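Local coordinates for ABC transporter, periplasmic solute-binding protein (PDB 4WED) that probably captures a solute, such as a peptide or a nickel complex, in the periplasm and hands it to a membrane ABC importer, at residues D50-Y55 with E120-I125; D126-M131 with T166-F171; P281-P286 with T365-V370; V384-M389 with I394-R399; D428-L433 with N461-A466. All blocks are in the same frame, centred on the assembly; numbering follows the deposited sequence.

Interaction 1: D50-Y55 with E120-I125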
# COMPACT_ATOMS: atom_id res chain seq x y z
N ASP A 50 4.87 21.13 3.42
CA ASP A 50 3.49 21.59 3.59
C ASP A 50 2.58 20.35 3.75
O ASP A 50 2.39 19.59 2.80
CB ASP A 50 3.08 22.42 2.37
CG ASP A 50 1.79 23.19 2.58
OD1 ASP A 50 0.95 22.71 3.37
OD2 ASP A 50 1.61 24.27 1.94
N PRO A 51 2.03 20.14 4.96
CA PRO A 51 1.29 18.90 5.22
C PRO A 51 -0.03 18.83 4.47
O PRO A 51 -0.69 17.80 4.48
CB PRO A 51 1.05 18.94 6.74
CG PRO A 51 1.07 20.37 7.10
CD PRO A 51 2.03 21.05 6.13
N GLN A 52 -0.41 19.94 3.85
CA GLN A 52 -1.57 19.96 2.94
C GLN A 52 -1.19 20.23 1.49
O GLN A 52 -2.00 20.70 0.73
CB GLN A 52 -2.61 20.97 3.44
CG GLN A 52 -3.35 20.50 4.68
CD GLN A 52 -2.63 20.81 5.97
OE1 GLN A 52 -2.05 21.88 6.13
NE2 GLN A 52 -2.71 19.89 6.94
N SER A 53 0.03 19.89 1.09
CA SER A 53 0.34 19.89 -0.32
C SER A 53 0.98 18.56 -0.74
O SER A 53 0.92 17.60 0.02
CB SER A 53 1.21 21.09 -0.66
OG SER A 53 1.00 21.40 -2.02
N HIS A 54 1.59 18.50 -1.93
CA HIS A 54 2.03 17.21 -2.51
C HIS A 54 3.51 17.15 -2.99
O HIS A 54 3.84 16.39 -3.91
CB HIS A 54 1.08 16.80 -3.64
CG HIS A 54 1.10 17.71 -4.84
ND1 HIS A 54 0.54 18.97 -4.83
CD2 HIS A 54 1.57 17.52 -6.10
CE1 HIS A 54 0.70 19.53 -6.02
NE2 HIS A 54 1.31 18.67 -6.81
N TYR A 55 4.38 17.92 -2.34
CA TYR A 55 5.78 18.02 -2.78
C TYR A 55 6.82 17.29 -1.91
O TYR A 55 8.00 17.23 -2.27
CB TYR A 55 6.17 19.50 -2.93
CG TYR A 55 5.35 20.22 -3.97
CD1 TYR A 55 5.55 19.99 -5.34
CD2 TYR A 55 4.37 21.12 -3.60
CE1 TYR A 55 4.79 20.65 -6.30
CE2 TYR A 55 3.60 21.78 -4.54
CZ TYR A 55 3.81 21.54 -5.89
OH TYR A 55 3.02 22.23 -6.81
N GLU A 120 -10.22 22.61 8.50
CA GLU A 120 -10.77 23.60 7.58
C GLU A 120 -9.80 24.00 6.46
O GLU A 120 -10.22 24.55 5.45
CB GLU A 120 -11.20 24.85 8.35
CG GLU A 120 -12.51 24.68 9.09
CD GLU A 120 -12.88 25.94 9.87
OE1 GLU A 120 -11.99 26.83 10.00
OE2 GLU A 120 -14.03 26.04 10.34
N ARG A 121 -8.52 23.74 6.65
CA ARG A 121 -7.54 24.04 5.63
C ARG A 121 -7.60 23.07 4.45
O ARG A 121 -7.17 23.43 3.37
CB ARG A 121 -6.12 24.05 6.21
CG ARG A 121 -5.75 25.36 6.88
CD ARG A 121 -4.52 25.22 7.75
NE ARG A 121 -3.45 26.16 7.42
CZ ARG A 121 -2.69 26.10 6.32
NH1 ARG A 121 -2.89 25.16 5.41
NH2 ARG A 121 -1.73 26.97 6.13
N TRP A 122 -8.11 21.87 4.64
CA TRP A 122 -8.08 20.89 3.53
C TRP A 122 -9.39 20.21 3.20
O TRP A 122 -9.59 19.78 2.07
CB TRP A 122 -6.99 19.81 3.75
CG TRP A 122 -7.20 18.97 4.97
CD1 TRP A 122 -6.72 19.20 6.25
CD2 TRP A 122 -7.92 17.75 5.02
NE1 TRP A 122 -7.13 18.19 7.09
CE2 TRP A 122 -7.86 17.28 6.36
CE3 TRP A 122 -8.60 17.00 4.06
CZ2 TRP A 122 -8.49 16.10 6.77
CZ3 TRP A 122 -9.22 15.81 4.46
CH2 TRP A 122 -9.15 15.37 5.81
N MSE A 123 -10.29 20.12 4.16
CA MSE A 123 -11.49 19.34 3.95
C MSE A 123 -12.57 20.07 3.18
O MSE A 123 -13.04 21.13 3.60
CB MSE A 123 -12.11 18.98 5.27
CG MSE A 123 -11.57 17.63 5.67
SE MSE A 123 -12.64 16.91 7.18
CE MSE A 123 -12.49 18.55 8.23
N GLY A 124 -12.99 19.48 2.07
CA GLY A 124 -13.97 20.11 1.19
C GLY A 124 -13.29 20.87 0.05
O GLY A 124 -13.97 21.33 -0.86
N ILE A 125 -11.96 21.01 0.09
CA ILE A 125 -11.24 21.68 -0.98
C ILE A 125 -11.27 20.75 -2.18
O ILE A 125 -10.97 19.55 -2.05
CB ILE A 125 -9.79 22.05 -0.60

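Interaction 2: D126-M131 with T166-F171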
# COMPACT_ATOMS: atom_id res chain seq x y z
N ASP A 126 -11.68 21.29 -3.33
CA ASP A 126 -11.78 20.53 -4.58
C ASP A 126 -10.52 19.68 -4.85
O ASP A 126 -10.64 18.54 -5.30
CB ASP A 126 -12.05 21.49 -5.75
N GLN A 127 -9.34 20.23 -4.54
CA GLN A 127 -8.06 19.52 -4.75
C GLN A 127 -7.94 18.20 -3.98
O GLN A 127 -7.11 17.39 -4.34
CB GLN A 127 -6.85 20.42 -4.39
N PHE A 128 -8.74 18.00 -2.93
CA PHE A 128 -8.76 16.72 -2.19
C PHE A 128 -10.03 15.92 -2.39
O PHE A 128 -10.37 15.10 -1.54
CB PHE A 128 -8.57 16.97 -0.70
CG PHE A 128 -7.34 17.75 -0.40
CD1 PHE A 128 -6.09 17.15 -0.52
CD2 PHE A 128 -7.42 19.08 -0.05
CE1 PHE A 128 -4.94 17.87 -0.27
CE2 PHE A 128 -6.27 19.81 0.21
CZ PHE A 128 -5.04 19.20 0.10
N SER A 129 -10.72 16.14 -3.51
CA SER A 129 -11.98 15.43 -3.79
C SER A 129 -11.77 13.91 -3.95
O SER A 129 -12.72 13.14 -3.75
CB SER A 129 -12.68 16.02 -5.03
OG SER A 129 -11.81 16.05 -6.15
N TRP A 130 -10.54 13.48 -4.25
CA TRP A 130 -10.22 12.03 -4.38
C TRP A 130 -10.36 11.26 -3.06
O TRP A 130 -10.44 10.04 -3.04
CB TRP A 130 -8.82 11.80 -4.99
CG TRP A 130 -7.71 12.32 -4.13
CD1 TRP A 130 -7.20 13.58 -4.14
CD2 TRP A 130 -6.99 11.60 -3.12
NE1 TRP A 130 -6.21 13.69 -3.20
CE2 TRP A 130 -6.06 12.49 -2.56
CE3 TRP A 130 -7.03 10.27 -2.65
CZ2 TRP A 130 -5.19 12.12 -1.56
CZ3 TRP A 130 -6.17 9.90 -1.66
CH2 TRP A 130 -5.25 10.81 -1.12
N MSE A 131 -10.47 12.00 -1.97
CA MSE A 131 -10.65 11.40 -0.69
C MSE A 131 -12.05 11.56 -0.27
O MSE A 131 -12.60 12.67 -0.33
CB MSE A 131 -9.82 12.17 0.28
CG MSE A 131 -8.56 11.40 0.54
SE MSE A 131 -7.67 12.55 1.81
CE MSE A 131 -8.21 11.71 3.49
N THR A 166 -0.74 10.30 5.68
CA THR A 166 0.40 11.16 5.96
C THR A 166 -0.05 12.55 5.59
O THR A 166 0.15 13.47 6.33
CB THR A 166 1.69 10.71 5.22
OG1 THR A 166 2.14 9.46 5.76
CG2 THR A 166 2.83 11.76 5.40
N ARG A 167 -0.70 12.70 4.45
CA ARG A 167 -1.25 13.99 4.06
C ARG A 167 -2.58 13.76 3.38
O ARG A 167 -2.77 12.70 2.80
CB ARG A 167 -0.30 14.68 3.09
CG ARG A 167 -0.08 13.89 1.82
CD ARG A 167 0.59 14.71 0.75
NE ARG A 167 2.02 14.80 0.99
CZ ARG A 167 2.96 14.50 0.11
NH1 ARG A 167 2.63 14.10 -1.10
NH2 ARG A 167 4.22 14.62 0.45
N PRO A 168 -3.51 14.71 3.42
CA PRO A 168 -3.38 16.03 4.06
C PRO A 168 -3.93 16.11 5.48
O PRO A 168 -4.17 17.18 6.01
CB PRO A 168 -4.28 16.88 3.18
CG PRO A 168 -5.42 15.97 2.89
CD PRO A 168 -4.80 14.61 2.70
N THR A 169 -4.07 14.96 6.10
CA THR A 169 -4.84 14.84 7.33
C THR A 169 -4.15 15.19 8.64
O THR A 169 -4.65 14.79 9.70
CB THR A 169 -5.28 13.38 7.43
OG1 THR A 169 -4.15 12.54 7.17
CG2 THR A 169 -6.32 13.14 6.41
N ARG A 170 -3.02 15.89 8.60
CA ARG A 170 -2.26 16.06 9.83
C ARG A 170 -2.19 17.50 10.25
O ARG A 170 -2.62 18.36 9.50
CB ARG A 170 -0.90 15.40 9.71
CG ARG A 170 -1.07 13.95 9.25
CD ARG A 170 0.15 13.10 9.55
NE ARG A 170 -0.10 11.71 9.23
CZ ARG A 170 0.77 10.73 9.50
NH1 ARG A 170 1.95 11.00 10.08
NH2 ARG A 170 0.46 9.48 9.18
N PHE A 171 -1.61 17.74 11.43
CA PHE A 171 -1.81 18.96 12.22
C PHE A 171 -0.59 19.89 12.40
O PHE A 171 0.47 19.53 13.00
CB PHE A 171 -2.45 18.57 13.54
CG PHE A 171 -3.80 17.96 13.35
CD1 PHE A 171 -3.92 16.60 13.07
CD2 PHE A 171 -4.96 18.75 13.34
CE1 PHE A 171 -5.16 16.03 12.84
CE2 PHE A 171 -6.21 18.18 13.11
CZ PHE A 171 -6.31 16.81 12.84

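Interaction 3: P281-P286 with T365-V370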
# COMPACT_ATOMS: atom_id res chain seq x y z
N PRO A 281 -11.95 -12.99 -20.35
CA PRO A 281 -12.74 -14.01 -21.08
C PRO A 281 -13.56 -13.42 -22.24
O PRO A 281 -13.89 -14.14 -23.17
CB PRO A 281 -13.62 -14.63 -19.99
CG PRO A 281 -13.53 -13.73 -18.79
CD PRO A 281 -12.33 -12.85 -18.92
N ASP A 282 -13.82 -12.12 -22.20
CA ASP A 282 -14.51 -11.44 -23.31
C ASP A 282 -13.69 -11.50 -24.60
O ASP A 282 -14.25 -11.55 -25.69
CB ASP A 282 -14.83 -9.98 -22.95
CG ASP A 282 -15.73 -9.86 -21.71
OD1 ASP A 282 -16.69 -10.65 -21.59
OD2 ASP A 282 -15.50 -8.97 -20.86
N ARG A 283 -12.37 -11.48 -24.47
CA ARG A 283 -11.48 -11.64 -25.62
C ARG A 283 -11.06 -13.08 -25.93
O ARG A 283 -11.01 -13.48 -27.08
CB ARG A 283 -10.24 -10.79 -25.42
CG ARG A 283 -9.36 -10.67 -26.64
CD ARG A 283 -8.14 -9.84 -26.32
NE ARG A 283 -7.29 -9.62 -27.48
CZ ARG A 283 -6.03 -10.03 -27.56
NH1 ARG A 283 -5.33 -9.80 -28.65
NH2 ARG A 283 -5.48 -10.67 -26.55
N ALA A 284 -10.76 -13.85 -24.89
CA ALA A 284 -10.26 -15.19 -24.99
C ALA A 284 -11.37 -16.18 -24.63
O ALA A 284 -11.60 -16.48 -23.45
CB ALA A 284 -9.09 -15.34 -24.04
N GLU A 285 -12.05 -16.71 -25.63
CA GLU A 285 -13.18 -17.62 -25.39
C GLU A 285 -12.88 -18.78 -24.40
O GLU A 285 -13.77 -19.23 -23.69
CB GLU A 285 -13.67 -18.15 -26.73
CG GLU A 285 -15.17 -18.36 -26.87
CD GLU A 285 -15.51 -19.13 -28.14
OE1 GLU A 285 -14.86 -18.88 -29.18
OE2 GLU A 285 -16.39 -20.01 -28.10
N PRO A 286 -11.61 -19.27 -24.34
CA PRO A 286 -11.30 -20.32 -23.34
C PRO A 286 -11.32 -19.89 -21.85
O PRO A 286 -11.47 -20.73 -20.95
CB PRO A 286 -9.88 -20.77 -23.74
CG PRO A 286 -9.78 -20.45 -25.22
CD PRO A 286 -10.55 -19.17 -25.37
N THR A 365 -4.32 -21.21 -26.99
CA THR A 365 -3.32 -20.15 -27.12
C THR A 365 -3.83 -18.95 -26.36
O THR A 365 -4.96 -18.53 -26.58
CB THR A 365 -3.15 -19.78 -28.59
OG1 THR A 365 -2.63 -20.91 -29.27
CG2 THR A 365 -2.15 -18.68 -28.73
N LEU A 366 -3.01 -18.43 -25.45
CA LEU A 366 -3.33 -17.22 -24.69
C LEU A 366 -2.21 -16.21 -24.80
O LEU A 366 -1.04 -16.58 -24.82
CB LEU A 366 -3.58 -17.56 -23.24
CG LEU A 366 -4.84 -18.39 -23.05
CD1 LEU A 366 -4.82 -19.06 -21.69
CD2 LEU A 366 -6.11 -17.54 -23.25
N GLU A 367 -2.58 -14.94 -24.90
CA GLU A 367 -1.63 -13.86 -25.04
C GLU A 367 -1.45 -13.12 -23.73
O GLU A 367 -2.34 -12.46 -23.25
CB GLU A 367 -2.05 -12.91 -26.15
CG GLU A 367 -0.99 -11.83 -26.41
CD GLU A 367 -1.46 -10.70 -27.31
OE1 GLU A 367 -2.17 -9.79 -26.81
OE2 GLU A 367 -1.08 -10.68 -28.50
N LEU A 368 -0.26 -13.22 -23.17
CA LEU A 368 0.11 -12.46 -22.01
C LEU A 368 0.79 -11.15 -22.43
O LEU A 368 1.88 -11.15 -23.03
CB LEU A 368 1.05 -13.30 -21.15
CG LEU A 368 1.60 -12.62 -19.90
CD1 LEU A 368 0.56 -11.82 -19.13
CD2 LEU A 368 2.23 -13.68 -19.01
N VAL A 369 0.12 -10.04 -22.13
CA VAL A 369 0.63 -8.74 -22.45
C VAL A 369 1.39 -8.21 -21.25
O VAL A 369 0.91 -8.28 -20.13
CB VAL A 369 -0.48 -7.76 -22.91
CG1 VAL A 369 0.12 -6.41 -23.32
CG2 VAL A 369 -1.24 -8.35 -24.09
N VAL A 370 2.61 -7.70 -21.50
CA VAL A 370 3.45 -7.18 -20.43
C VAL A 370 4.17 -5.90 -20.86
O VAL A 370 4.43 -5.69 -22.04
CB VAL A 370 4.51 -8.20 -19.99
CG1 VAL A 370 3.85 -9.43 -19.37
CG2 VAL A 370 5.41 -8.58 -21.15

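Interaction 4: V384-M389 with I394-R399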
# COMPACT_ATOMS: atom_id res chain seq x y z
N VAL A 384 8.75 -17.46 -17.34
CA VAL A 384 8.55 -18.53 -16.37
C VAL A 384 7.18 -19.18 -16.62
O VAL A 384 7.06 -20.39 -16.77
CB VAL A 384 8.54 -17.99 -14.93
CG1 VAL A 384 8.17 -19.10 -13.94
CG2 VAL A 384 9.89 -17.40 -14.58
N ILE A 385 6.16 -18.34 -16.65
CA ILE A 385 4.77 -18.78 -16.84
C ILE A 385 4.57 -19.53 -18.16
O ILE A 385 4.01 -20.62 -18.18
CB ILE A 385 3.82 -17.56 -16.76
CG1 ILE A 385 3.83 -17.02 -15.33
CG2 ILE A 385 2.41 -17.93 -17.20
CD1 ILE A 385 3.29 -15.61 -15.19
N GLN A 386 5.03 -18.94 -19.25
CA GLN A 386 4.88 -19.53 -20.55
C GLN A 386 5.41 -20.97 -20.59
O GLN A 386 4.86 -21.88 -21.28
CB GLN A 386 5.68 -18.69 -21.54
CG GLN A 386 5.88 -19.30 -22.92
CD GLN A 386 6.83 -18.46 -23.76
OE1 GLN A 386 8.05 -18.52 -23.58
NE2 GLN A 386 6.27 -17.69 -24.68
N SER A 387 6.52 -21.13 -19.88
CA SER A 387 7.22 -22.40 -19.75
C SER A 387 6.41 -23.39 -18.88
O SER A 387 6.38 -24.59 -19.15
CB SER A 387 8.61 -22.13 -19.16
OG SER A 387 9.18 -23.31 -18.68
N GLU A 388 5.76 -22.87 -17.83
CA GLU A 388 4.93 -23.67 -16.97
C GLU A 388 3.60 -24.05 -17.61
O GLU A 388 3.11 -25.15 -17.39
CB GLU A 388 4.67 -22.91 -15.68
CG GLU A 388 5.90 -22.89 -14.80
CD GLU A 388 5.77 -21.93 -13.65
OE1 GLU A 388 4.74 -21.22 -13.60
OE2 GLU A 388 6.68 -21.90 -12.79
N MSE A 389 3.01 -23.13 -18.38
CA MSE A 389 1.83 -23.39 -19.21
C MSE A 389 2.07 -24.41 -20.29
O MSE A 389 1.24 -25.27 -20.61
CB MSE A 389 1.51 -22.06 -19.87
CG MSE A 389 1.06 -20.99 -18.88
SE MSE A 389 -0.49 -21.68 -17.87
CE MSE A 389 0.34 -22.54 -16.28
N ILE A 394 -0.77 -25.45 -22.43
CA ILE A 394 -1.21 -24.14 -22.88
C ILE A 394 -0.06 -23.44 -23.57
O ILE A 394 1.06 -23.47 -23.08
CB ILE A 394 -1.66 -23.29 -21.67
CG1 ILE A 394 -3.07 -23.76 -21.24
CG2 ILE A 394 -1.63 -21.80 -22.03
CD1 ILE A 394 -3.37 -23.61 -19.78
N ASP A 395 -0.36 -22.83 -24.71
CA ASP A 395 0.62 -22.11 -25.56
C ASP A 395 0.57 -20.61 -25.24
O ASP A 395 -0.30 -19.87 -25.72
CB ASP A 395 0.34 -22.38 -27.06
CG ASP A 395 1.26 -21.57 -28.01
OD1 ASP A 395 2.47 -21.41 -27.73
OD2 ASP A 395 0.77 -21.09 -29.05
N LEU A 396 1.48 -20.17 -24.39
CA LEU A 396 1.47 -18.78 -23.95
C LEU A 396 2.32 -17.91 -24.90
O LEU A 396 3.55 -18.06 -25.02
CB LEU A 396 1.95 -18.68 -22.50
CG LEU A 396 1.67 -17.33 -21.80
CD1 LEU A 396 0.36 -17.33 -21.03
CD2 LEU A 396 2.77 -16.96 -20.85
N VAL A 397 1.66 -17.02 -25.62
CA VAL A 397 2.40 -16.03 -26.39
C VAL A 397 2.57 -14.73 -25.57
O VAL A 397 1.60 -14.21 -24.96
CB VAL A 397 1.78 -15.78 -27.81
CG1 VAL A 397 1.44 -17.10 -28.52
CG2 VAL A 397 0.55 -14.90 -27.75
N ILE A 398 3.80 -14.20 -25.57
CA ILE A 398 4.10 -12.96 -24.86
C ILE A 398 4.22 -11.79 -25.83
O ILE A 398 4.94 -11.85 -26.81
CB ILE A 398 5.41 -13.09 -24.07
CG1 ILE A 398 5.33 -14.33 -23.17
CG2 ILE A 398 5.68 -11.82 -23.26
CD1 ILE A 398 6.65 -14.76 -22.57
N ARG A 399 3.48 -10.73 -25.53
CA ARG A 399 3.62 -9.45 -26.21
C ARG A 399 4.16 -8.43 -25.17
O ARG A 399 3.43 -7.99 -24.26
CB ARG A 399 2.28 -9.05 -26.84
CG ARG A 399 2.34 -7.84 -27.77
CD ARG A 399 1.05 -7.70 -28.57
NE ARG A 399 -0.08 -7.26 -27.74
CZ ARG A 399 -1.34 -7.17 -28.17
NH1 ARG A 399 -1.66 -7.51 -29.42
NH2 ARG A 399 -2.29 -6.76 -27.34
O HOH W 1 6.24 -15.52 -27.18

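Interaction 5: D428-L433 with N461-A466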
# COMPACT_ATOMS: atom_id res chain seq x y z
N ASP A 428 -6.33 0.04 0.92
CA ASP A 428 -6.94 -1.24 0.56
C ASP A 428 -7.64 -1.78 1.78
O ASP A 428 -7.21 -1.51 2.88
CB ASP A 428 -5.88 -2.28 0.07
CG ASP A 428 -5.59 -2.17 -1.40
OD1 ASP A 428 -6.39 -1.55 -2.10
OD2 ASP A 428 -4.53 -2.65 -1.86
N PRO A 429 -8.68 -2.60 1.59
CA PRO A 429 -8.98 -3.26 0.30
C PRO A 429 -9.92 -2.51 -0.61
O PRO A 429 -10.00 -2.85 -1.79
CB PRO A 429 -9.63 -4.58 0.75
CG PRO A 429 -10.18 -4.30 2.11
CD PRO A 429 -9.22 -3.35 2.75
N PHE A 430 -10.59 -1.48 -0.08
CA PHE A 430 -11.64 -0.85 -0.86
C PHE A 430 -11.15 -0.09 -2.06
O PHE A 430 -11.84 -0.09 -3.10
CB PHE A 430 -12.54 0.02 0.03
CG PHE A 430 -13.46 -0.79 0.92
CD1 PHE A 430 -14.41 -1.64 0.36
CD2 PHE A 430 -13.38 -0.70 2.31
CE1 PHE A 430 -15.27 -2.41 1.18
CE2 PHE A 430 -14.23 -1.44 3.14
CZ PHE A 430 -15.17 -2.31 2.57
N GLY A 431 -9.96 0.52 -1.97
CA GLY A 431 -9.39 1.27 -3.10
C GLY A 431 -9.23 0.38 -4.32
O GLY A 431 -9.65 0.74 -5.41
N SER A 432 -8.65 -0.80 -4.13
CA SER A 432 -8.40 -1.71 -5.24
C SER A 432 -9.64 -2.43 -5.69
O SER A 432 -9.85 -2.60 -6.89
CB SER A 432 -7.36 -2.76 -4.84
OG SER A 432 -6.10 -2.15 -4.57
N LEU A 433 -10.45 -2.88 -4.73
CA LEU A 433 -11.70 -3.51 -5.06
C LEU A 433 -12.57 -2.64 -5.93
O LEU A 433 -13.08 -3.09 -6.95
CB LEU A 433 -12.49 -3.82 -3.79
CG LEU A 433 -12.12 -5.13 -3.14
CD1 LEU A 433 -13.06 -5.42 -1.98
CD2 LEU A 433 -12.15 -6.30 -4.14
N ASN A 461 -20.78 -3.34 -3.91
CA ASN A 461 -21.68 -2.29 -3.38
C ASN A 461 -22.17 -2.55 -1.96
O ASN A 461 -22.23 -1.64 -1.12
CB ASN A 461 -22.89 -2.11 -4.31
CG ASN A 461 -22.52 -1.46 -5.64
OD1 ASN A 461 -21.59 -0.62 -5.75
ND2 ASN A 461 -23.27 -1.82 -6.68
N ALA A 462 -22.52 -3.79 -1.69
CA ALA A 462 -22.99 -4.16 -0.36
C ALA A 462 -21.84 -4.02 0.62
O ALA A 462 -21.99 -3.46 1.71
CB ALA A 462 -23.55 -5.58 -0.36
N ALA A 463 -20.66 -4.48 0.23
CA ALA A 463 -19.49 -4.32 1.09
C ALA A 463 -19.13 -2.85 1.37
O ALA A 463 -18.74 -2.50 2.49
CB ALA A 463 -18.32 -5.03 0.49
N THR A 464 -19.24 -2.00 0.35
CA THR A 464 -18.96 -0.58 0.53
C THR A 464 -20.04 0.08 1.39
O THR A 464 -19.78 1.09 2.06
CB THR A 464 -18.74 0.19 -0.80
OG1 THR A 464 -19.87 0.08 -1.65
CG2 THR A 464 -17.49 -0.38 -1.52
N ALA A 465 -21.22 -0.52 1.40
CA ALA A 465 -22.30 0.00 2.24
C ALA A 465 -22.19 -0.47 3.70
O ALA A 465 -22.81 0.12 4.57
CB ALA A 465 -23.67 -0.35 1.66
N ALA A 466 -21.39 -1.49 3.97
CA ALA A 466 -21.42 -2.15 5.28
C ALA A 466 -20.85 -1.25 6.37
O ALA A 466 -20.03 -0.39 6.10
CB ALA A 466 -20.64 -3.44 5.23

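Interaction 1: D50-Y55 with E120-I125
A type I beta turn from Asp-50 to Ser-53, reinforced by an Asx turn, sends Gln-52 across to the last turn of helix 112-122, where it packs on Trp-122 and passes close to Arg-121. The turn is closed by the backbone bond from Ser-53 N to Asp-50 O, and Asp-50 OD1 accepts from Gln-52 N at 3.1 Å, suiting the short aspartate, whose carboxylate can curl back to that N. With CG opposite the carbonyl carbon (chi1 -72°), Gln-52 sets that methylene 3.8 Å from CB of Trp-122 and 3.9 Å from its CD1, and a bend at chi2 (85°) turns the amide beside the indole. Amide and indole planes are only 10° apart, although the two side chains cross at about a right angle. At the far end OE1 of Gln-52 comes within 3.5 Å of Arg-121 NH1, but the angle is too poor for a hydrogen bond. The opposite charges of Asp-50 and Arg-121 are near without touching, OD1 of Asp-50 lying 5.0 Å from NH1 of Arg-121, so any attraction is probably long-range. Glutamine fits here because its stem is apolar while its amide NE2 is a donor, used on Pro-168 O. Trp-122 also packs on helix 132-135 through Cys-133 and Ser-134, and Met-123 reaches strand 137-144, while Phe-183 touches Asp-50 and Pro-51.

Interaction 2: D126-M131 with T166-F171
The ring of Phe-128 lies with one face over Pro-168, whose CG sits 4.0 Å from the ring centroid and 27° off the normal, a CH-pi contact. The closest pair is CE1 of Phe-128 and CB of Pro-168, 3.6 Å apart. With CG opposite the carbonyl carbon (chi1 -55°), the phenyl group is carried out from its turn toward the proline. Met-131, present as selenomethionine, comes to another part of the same pyrrolidine ring: its SE is 3.6 Å from CD of Pro-168. A bend at chi3 (96°) then turns the terminal methyl aside, leaving Met-131 CE 3.8 Å from CG2 of Thr-169. Proline suits this place because its compact ring offers CB and CG to the aromatic group and CD to the thioether of the methionine (here selenium), and the cis peptide bond before it gives the chain a sharp change of direction. A flexible, polarisable methionine can follow that uneven surface. Within 126-131 the type I turn from Phe-128 to Met-131 is closed by Met-131 N bonding to Phe-128 O, 3.1 Å, and Ser-129 OG and N both donate to Asp-126 O. The contact joins the connection between helices 112-122 and 132-135 to the loop following helix 159-162; Trp-122 of helix 112-122 touches both Phe-128 and Pro-168, and Met-131 is the N-cap residue of helix 132-135.

Interaction 3: P281-P286 with T365-V370
Arg-283 reaches over to Glu-367 in a salt bridge whose hydrogen bond is weak: NH2 of Arg-283 lies 3.4 Å from OE1 of Glu-367, with an N-H...acceptor angle of 135°. Both chains are stretched out, the arginine from CG to NE, and their planar ends are tilted 37° from one another. The stronger partners are elsewhere: Arg-283 NH2 is salt-bridged to Asp-416 OD1 and Glu-367 OE1 to Arg-399. Asp-416 additionally accepts from Glu-367 N through OD2, so positive and negative groups probably balance one another along this partly exposed border. Long, flexible arginine and glutamate can span the gap here. Glu-367 belongs to strand 362-370, which pairs in parallel with strand 395-400, and the loop 281-286 leads from strand 274-279 toward helix 290-299. Beside the charges the contact is apolar, CB of Ala-284 meeting CD2 of Leu-366 at 3.8 Å. The small alanine lets the loop come close, while Leu-366 also packs on Leu-417 of strand 417-421.

Interaction 4: V384-M389 with I394-R399
Gln-386 and Leu-396 cross at a slant, the leucine's CD2 pressed to 3.3 Å from CA of Gln-386. Leucine CG lies opposite the backbone N (chi1 -166°), directing the isobutyl group against the helix, where CD2 also meets CG2 of Ile-385 at 3.8 Å. The glutamine runs outstretched over the strand and donates from NE2 to Leu-396 O at 2.8 Å, with an angle of 166° at the hydrogen and the acceptor in its amide plane. The side chains of Gln-386 and Ile-398 cross at about a right angle, and a water accepts from Ile-398 N and weakly from NE2. This is the return of a beta-alpha-beta unit, residues 384-389 of the helix running nearly antiparallel (160°) to residues 395-399 of the strand. Selenomethionine Met-389 and Ile-394 lie side by side, pointing the same way, CB of Met-389 being 3.8 Å from CG2 of Ile-394. There Ile-394 N donates to Met-389 O. Branched Ile-394 and Leu-396 fill the layer between helix and sheet, touching Leu-364 and Leu-368.

Interaction 5: D428-L433 with N461-A466
With CG set opposite its carbonyl carbon (chi1 -73°), Phe-430 swings its ring from helix 430-437 toward Ala-463 and Thr-464. In Thr-464 a chi1 of 58° places OG1 between the backbone N and the carbonyl carbon and leaves the methyl CG2 for the phenylalanine. That methyl meets CD1 of Phe-430 at 3.8 Å, the two side chains slanting across each other. Farther round the ring, CZ of Phe-430 comes to 3.6 Å from the backbone O of Ala-463, and CE1 of Phe-430 lies 4.1 Å from CB of Ala-463. Alanine suits the site because its short side chain lets the aromatic ring approach the helix backbone. The hydroxyl of Thr-464 is turned back into its own helix, where OG1 donates to Asn-461 O at 3.0 Å from above the carbonyl plane; Ala-465 N reaches the same oxygen from the same face. In 428-433, Asp-428 OD1 accepts from Ser-432 OG at 2.6 Å and from Ser-432 N at 3.1 Å, tying Ser-432 back to the residue before the cis-proline Pro-429. Ile-475 of helix 471-485 packs on Phe-430 as well. No hydrogen bond links the two segments, so cohesion between them rests on van der Waals contact, while the polar groups of Asp-428, Ser-432 and Thr-464 are satisfied within their own segments or nearby.

How the interactions relate
The five contacts follow one another along the chain in series and gather in two groups with one between. Interactions 1 and 2 have centres about 5 Å apart and touch through Gln-52 and Trp-122. Interactions 3 and 4, centres about 11 Å apart, meet through neighbouring strands 362-370 and 395-400 of one sheet. Between the centres of interactions 1 and 4 lie about 47 Å, on opposite sides of the chain's centre. Interaction 5 stands about 20 Å from interaction 2 and 28 Å from interaction 3, centre to centre. The pairs therefore belong to distant parts of this periplasmic solute-binding protein, the first at the end of helix 112-122, the second at a beta-alpha-beta unit, with interaction 5 between helices 430-437 and 457-465.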